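Local structure of esterase (Alcaligenes sp., 1QLW) at residues Leu67-Glu79 against Thr99-Ala111. The protein probably hydrolyses carboxylic esters, as a bacterial esterase of the alpha/beta hydrolase fold. Numbering follows the deposited sequence. Where two conformers were deposited one is given.
Sequences LIHGCCLTGMTWE and TYVIDQSGRGRSA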
loop_
_atom_site.group_PDB
_atom_site.type_symbol
_atom_site.label_atom_id
_atom_site.label_comp_id
_atom_site.label_asym_id
_atom_site.label_seq_id
_atom_site.Cartn_x
_atom_site.Cartn_y
_atom_site.Cartn_z
ATOM N N LEU A 67 0.246 7.983 -11.676
ATOM C CA LEU A 67 -0.069 8.884 -10.572
ATOM C C LEU A 67 0.932 8.711 -9.443
ATOM O O LEU A 67 1.118 7.594 -8.958
ATOM C CB LEU A 67 -1.492 8.656 -10.053
ATOM C CG LEU A 67 -2.629 8.880 -11.048
ATOM C CD1 LEU A 67 -3.961 8.432 -10.435
ATOM C CD2 LEU A 67 -2.717 10.341 -11.442
ATOM N N ILE A 68 1.567 9.813 -9.049
ATOM C CA ILE A 68 2.729 9.816 -8.175
ATOM C C ILE A 68 2.484 10.723 -6.975
ATOM O O ILE A 68 2.503 11.961 -7.108
ATOM C CB ILE A 68 3.966 10.291 -8.969
ATOM C CG1 ILE A 68 4.153 9.543 -10.303
ATOM C CG2 ILE A 68 5.221 10.212 -8.111
ATOM C CD1 ILE A 68 4.918 10.355 -11.324
ATOM N N HIS A 69 2.215 10.146 -5.814
ATOM C CA HIS A 69 1.920 10.895 -4.605
ATOM C C HIS A 69 3.135 11.672 -4.095
ATOM O O HIS A 69 4.273 11.421 -4.483
ATOM C CB HIS A 69 1.396 9.950 -3.506
ATOM C CG HIS A 69 2.466 9.001 -3.034
ATOM N ND1 HIS A 69 3.435 9.422 -2.137
ATOM C CD2 HIS A 69 2.746 7.715 -3.318
ATOM C CE1 HIS A 69 4.267 8.391 -1.936
ATOM N NE2 HIS A 69 3.879 7.338 -2.638
ATOM N N GLY A 70 2.842 12.590 -3.172
ATOM C CA GLY A 70 3.855 13.419 -2.555
ATOM C C GLY A 70 4.195 13.014 -1.131
ATOM O O GLY A 70 4.198 11.819 -0.807
ATOM N N CYS A 71 4.584 13.985 -0.304
ATOM C CA CYS A 71 5.080 13.659 1.022
ATOM C C CYS A 71 3.995 13.082 1.895
ATOM O O CYS A 71 2.805 13.332 1.726
ATOM C CB CYS A 71 5.655 14.837 1.804
ATOM S SG CYS A 71 4.482 15.715 2.862
ATOM N N CYS A 72 4.412 12.288 2.896
ATOM C CA CYS A 72 3.565 12.034 4.043
ATOM C C CYS A 72 2.316 11.231 3.709
ATOM O O CYS A 72 1.393 11.164 4.526
ATOM C CB CYS A 72 3.134 13.418 4.639
ATOM S SG CYS A 72 4.347 14.716 4.642
ATOM N N LEU A 73 2.271 10.632 2.533
ATOM C CA LEU A 73 1.102 10.023 1.934
ATOM C C LEU A 73 1.558 8.830 1.106
ATOM O O LEU A 73 2.756 8.623 0.903
ATOM C CB LEU A 73 0.384 11.042 1.024
ATOM C CG LEU A 73 -0.231 12.256 1.708
ATOM C CD1 LEU A 73 -0.498 13.362 0.677
ATOM C CD2 LEU A 73 -1.499 11.864 2.436
ATOM N N THR A 74 0.592 8.071 0.613
ATOM C CA THR A 74 0.857 6.945 -0.274
ATOM C C THR A 74 -0.030 7.096 -1.502
ATOM O O THR A 74 -0.685 8.121 -1.718
ATOM C CB THR A 74 0.580 5.597 0.412
ATOM O OG1 THR A 74 -0.834 5.434 0.596
ATOM C CG2 THR A 74 1.330 5.476 1.722
ATOM N N GLY A 75 -0.086 6.062 -2.336
ATOM C CA GLY A 75 -0.975 6.062 -3.493
ATOM C C GLY A 75 -2.437 6.149 -3.121
ATOM O O GLY A 75 -3.279 6.462 -3.980
ATOM N N MET A 76 -2.789 5.908 -1.846
ATOM C CA MET A 76 -4.122 6.223 -1.341
ATOM C C MET A 76 -4.536 7.640 -1.687
ATOM O O MET A 76 -5.750 7.890 -1.812
ATOM C CB MET A 76 -4.119 6.030 0.180
ATOM C CG MET A 76 -5.388 6.460 0.886
ATOM S SD MET A 76 -6.809 5.430 0.458
ATOM C CE MET A 76 -8.138 6.325 1.254
ATOM N N THR A 77 -3.616 8.576 -1.851
ATOM C CA THR A 77 -3.906 9.952 -2.236
ATOM C C THR A 77 -4.989 9.996 -3.316
ATOM O O THR A 77 -5.851 10.883 -3.258
ATOM C CB THR A 77 -2.634 10.602 -2.819
ATOM O OG1 THR A 77 -1.658 10.800 -1.795
ATOM C CG2 THR A 77 -2.915 11.967 -3.449
ATOM N N TRP A 78 -4.870 9.132 -4.310
ATOM C CA TRP A 78 -5.665 9.168 -5.518
ATOM C C TRP A 78 -6.901 8.298 -5.498
ATOM O O TRP A 78 -7.640 8.268 -6.485
ATOM C CB TRP A 78 -4.785 8.743 -6.704
ATOM C CG TRP A 78 -3.422 9.368 -6.723
ATOM C CD1 TRP A 78 -2.249 8.758 -6.368
ATOM C CD2 TRP A 78 -3.089 10.711 -7.086
ATOM N NE1 TRP A 78 -1.206 9.634 -6.489
ATOM C CE2 TRP A 78 -1.690 10.840 -6.927
ATOM C CE3 TRP A 78 -3.823 11.816 -7.531
ATOM C CZ2 TRP A 78 -1.026 12.033 -7.214
ATOM C CZ3 TRP A 78 -3.162 12.990 -7.807
ATOM C CH2 TRP A 78 -1.774 13.090 -7.661
ATOM N N GLU A 79 -7.064 7.514 -4.427
ATOM C CA GLU A 79 -8.151 6.540 -4.303
ATOM C C GLU A 79 -9.384 7.236 -3.769
ATOM O O GLU A 79 -9.531 8.453 -3.958
ATOM C CB GLU A 79 -7.634 5.347 -3.470
ATOM C CG GLU A 79 -6.478 4.642 -4.188
ATOM C CD GLU A 79 -5.925 3.426 -3.495
ATOM O OE1 GLU A 79 -6.268 3.154 -2.323
ATOM O OE2 GLU A 79 -5.068 2.747 -4.107
ATOM N N THR A 99 -4.527 3.482 -15.601
ATOM C CA THR A 99 -3.866 4.146 -14.496
ATOM C C THR A 99 -2.823 3.232 -13.856
ATOM O O THR A 99 -3.032 2.024 -13.702
ATOM C CB THR A 99 -4.808 4.593 -13.375
ATOM O OG1 THR A 99 -5.422 3.443 -12.808
ATOM C CG2 THR A 99 -5.833 5.577 -13.910
ATOM N N TYR A 100 -1.695 3.838 -13.526
ATOM C CA TYR A 100 -0.590 3.165 -12.831
ATOM C C TYR A 100 -0.343 3.982 -11.567
ATOM O O TYR A 100 0.151 5.103 -11.677
ATOM C CB TYR A 100 0.646 3.045 -13.711
ATOM C CG TYR A 100 0.471 2.047 -14.828
ATOM C CD1 TYR A 100 -0.323 2.306 -15.930
ATOM C CD2 TYR A 100 1.079 0.800 -14.776
ATOM C CE1 TYR A 100 -0.546 1.354 -16.904
ATOM C CE2 TYR A 100 0.893 -0.148 -15.760
ATOM C CZ TYR A 100 0.073 0.124 -16.823
ATOM O OH TYR A 100 -0.137 -0.805 -17.806
ATOM N N VAL A 101 -0.761 3.481 -10.422
ATOM C CA VAL A 101 -0.708 4.233 -9.163
ATOM C C VAL A 101 0.407 3.630 -8.324
ATOM O O VAL A 101 0.340 2.448 -7.951
ATOM C CB VAL A 101 -2.045 4.202 -8.417
ATOM C CG1 VAL A 101 -1.922 4.946 -7.087
ATOM C CG2 VAL A 101 -3.182 4.798 -9.247
ATOM N N ILE A 102 1.417 4.437 -8.022
ATOM C CA ILE A 102 2.601 3.947 -7.332
ATOM C C ILE A 102 2.573 4.249 -5.842
ATOM O O ILE A 102 1.858 5.134 -5.372
ATOM C CB ILE A 102 3.899 4.504 -7.960
ATOM C CG1 ILE A 102 4.122 5.985 -7.679
ATOM C CG2 ILE A 102 3.907 4.229 -9.460
ATOM C CD1 ILE A 102 5.468 6.437 -7.277
ATOM N N ASP A 103 3.396 3.484 -5.106
ATOM C CA ASP A 103 3.920 3.954 -3.827
ATOM C C ASP A 103 5.404 4.263 -4.076
ATOM O O ASP A 103 6.128 3.426 -4.609
ATOM C CB ASP A 103 3.797 2.961 -2.677
ATOM C CG ASP A 103 2.375 2.832 -2.150
ATOM O OD1 ASP A 103 1.539 3.731 -2.437
ATOM O OD2 ASP A 103 2.113 1.883 -1.371
ATOM N N GLN A 104 5.814 5.478 -3.702
ATOM C CA GLN A 104 7.210 5.851 -3.871
ATOM C C GLN A 104 8.141 4.828 -3.231
ATOM O O GLN A 104 7.782 4.180 -2.242
ATOM C CB GLN A 104 7.517 7.176 -3.188
ATOM C CG GLN A 104 7.088 8.435 -3.917
ATOM C CD GLN A 104 7.629 9.675 -3.244
ATOM O OE1 GLN A 104 8.801 9.696 -2.825
ATOM N NE2 GLN A 104 6.816 10.706 -3.108
ATOM N N SER A 105 9.351 4.742 -3.760
ATOM C CA SER A 105 10.388 3.974 -3.075
ATOM C C SER A 105 10.422 4.401 -1.608
ATOM O O SER A 105 10.354 5.591 -1.284
ATOM C CB SER A 105 11.727 4.267 -3.732
ATOM O OG SER A 105 11.764 3.833 -5.074
ATOM N N GLY A 106 10.518 3.425 -0.714
ATOM C CA GLY A 106 10.612 3.699 0.703
ATOM C C GLY A 106 9.353 4.254 1.337
ATOM O O GLY A 106 9.456 4.896 2.384
ATOM N N ARG A 107 8.202 4.001 0.743
ATOM C CA ARG A 107 6.921 4.475 1.247
ATOM C C ARG A 107 5.881 3.378 1.006
ATOM O O ARG A 107 5.924 2.686 0.004
ATOM C CB ARG A 107 6.475 5.760 0.527
ATOM C CG ARG A 107 5.360 6.538 1.189
ATOM C CD ARG A 107 5.796 7.466 2.314
ATOM N NE ARG A 107 6.832 8.397 1.870
ATOM C CZ ARG A 107 6.623 9.440 1.071
ATOM N NH1 ARG A 107 5.380 9.777 0.755
ATOM N NH2 ARG A 107 7.659 10.096 0.584
ATOM N N GLY A 108 4.880 3.281 1.885
ATOM C CA GLY A 108 3.766 2.386 1.598
ATOM C C GLY A 108 4.250 0.958 1.400
ATOM O O GLY A 108 4.987 0.402 2.238
ATOM N N ARG A 109 3.794 0.354 0.309
ATOM C CA ARG A 109 4.142 -1.032 0.005
ATOM C C ARG A 109 5.533 -1.238 -0.581
ATOM O O ARG A 109 5.889 -2.381 -0.872
ATOM C CB ARG A 109 3.044 -1.599 -0.885
ATOM C CG ARG A 109 1.713 -1.684 -0.173
ATOM C CD ARG A 109 0.604 -2.177 -1.059
ATOM N NE ARG A 109 -0.587 -2.454 -0.251
ATOM C CZ ARG A 109 -1.664 -3.061 -0.720
ATOM N NH1 ARG A 109 -1.810 -3.279 -2.027
ATOM N NH2 ARG A 109 -2.595 -3.496 0.123
ATOM N N SER A 110 6.303 -0.163 -0.738
ATOM C CA SER A 110 7.664 -0.173 -1.271
ATOM C C SER A 110 8.679 -0.197 -0.137
ATOM O O SER A 110 8.739 0.734 0.675
ATOM C CB SER A 110 7.869 1.076 -2.117
ATOM O OG SER A 110 6.927 1.148 -3.155
ATOM N N ALA A 111 9.482 -1.262 -0.056
ATOM C CA ALA A 111 10.288 -1.529 1.121
ATOM C C ALA A 111 11.331 -0.471 1.443
ATOM O O ALA A 111 12.053 0.018 0.577
ATOM C CB ALA A 111 11.048 -2.842 0.921
HETATM O O HOH W 1 0.916 7.542 -6.203
#
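Leu-67 and Val-101 pair on neighbouring parallel strands of a beta-alpha-beta unit in the alpha/beta hydrolase fold, with helix 88-94 as the connection. Leu-67 N donates to Tyr-100 O at 2.9 Å, and Ile-102 N returns a weak bond to Leu-67 O. Beyond the strands, the two loops are locked by polar side chains. The His-69 ring meets residues 102-107 with its edge. Its NE2 accepts a nearly straight bond from Gln-104 N (2.9 Å), although the donor lies 28° out of the ring plane. ND1 donates in plane to a lone pair of Gly-70 O, which fixes the ring's rotation. The Gln-104 amide lies 17° from the ring plane, and its NE2 reaches His-69 O from above the carbonyl plane; Tyr-211 takes its OE1. Arg-107 CG is anti to the backbone N, and the chain then bends to bring NH1 to Gly-70 O (2.8 Å) and Leu-73 O (2.9 Å), both near the guanidinium plane. Its NH2 is salt-bridged to Asp-175. Replacing Arg-107 with a leucine would probably leave Leu-73 O and Asp-175 without these partners and let the 70-73 turn, which carries the Cys-71 to Cys-72 disulfide, shift. Asp-103 OD1, salt-bridged to Arg-109 of the second subunit, accepts from Gly-75 N at 2.8 Å, nearly end-on to its C-O bond.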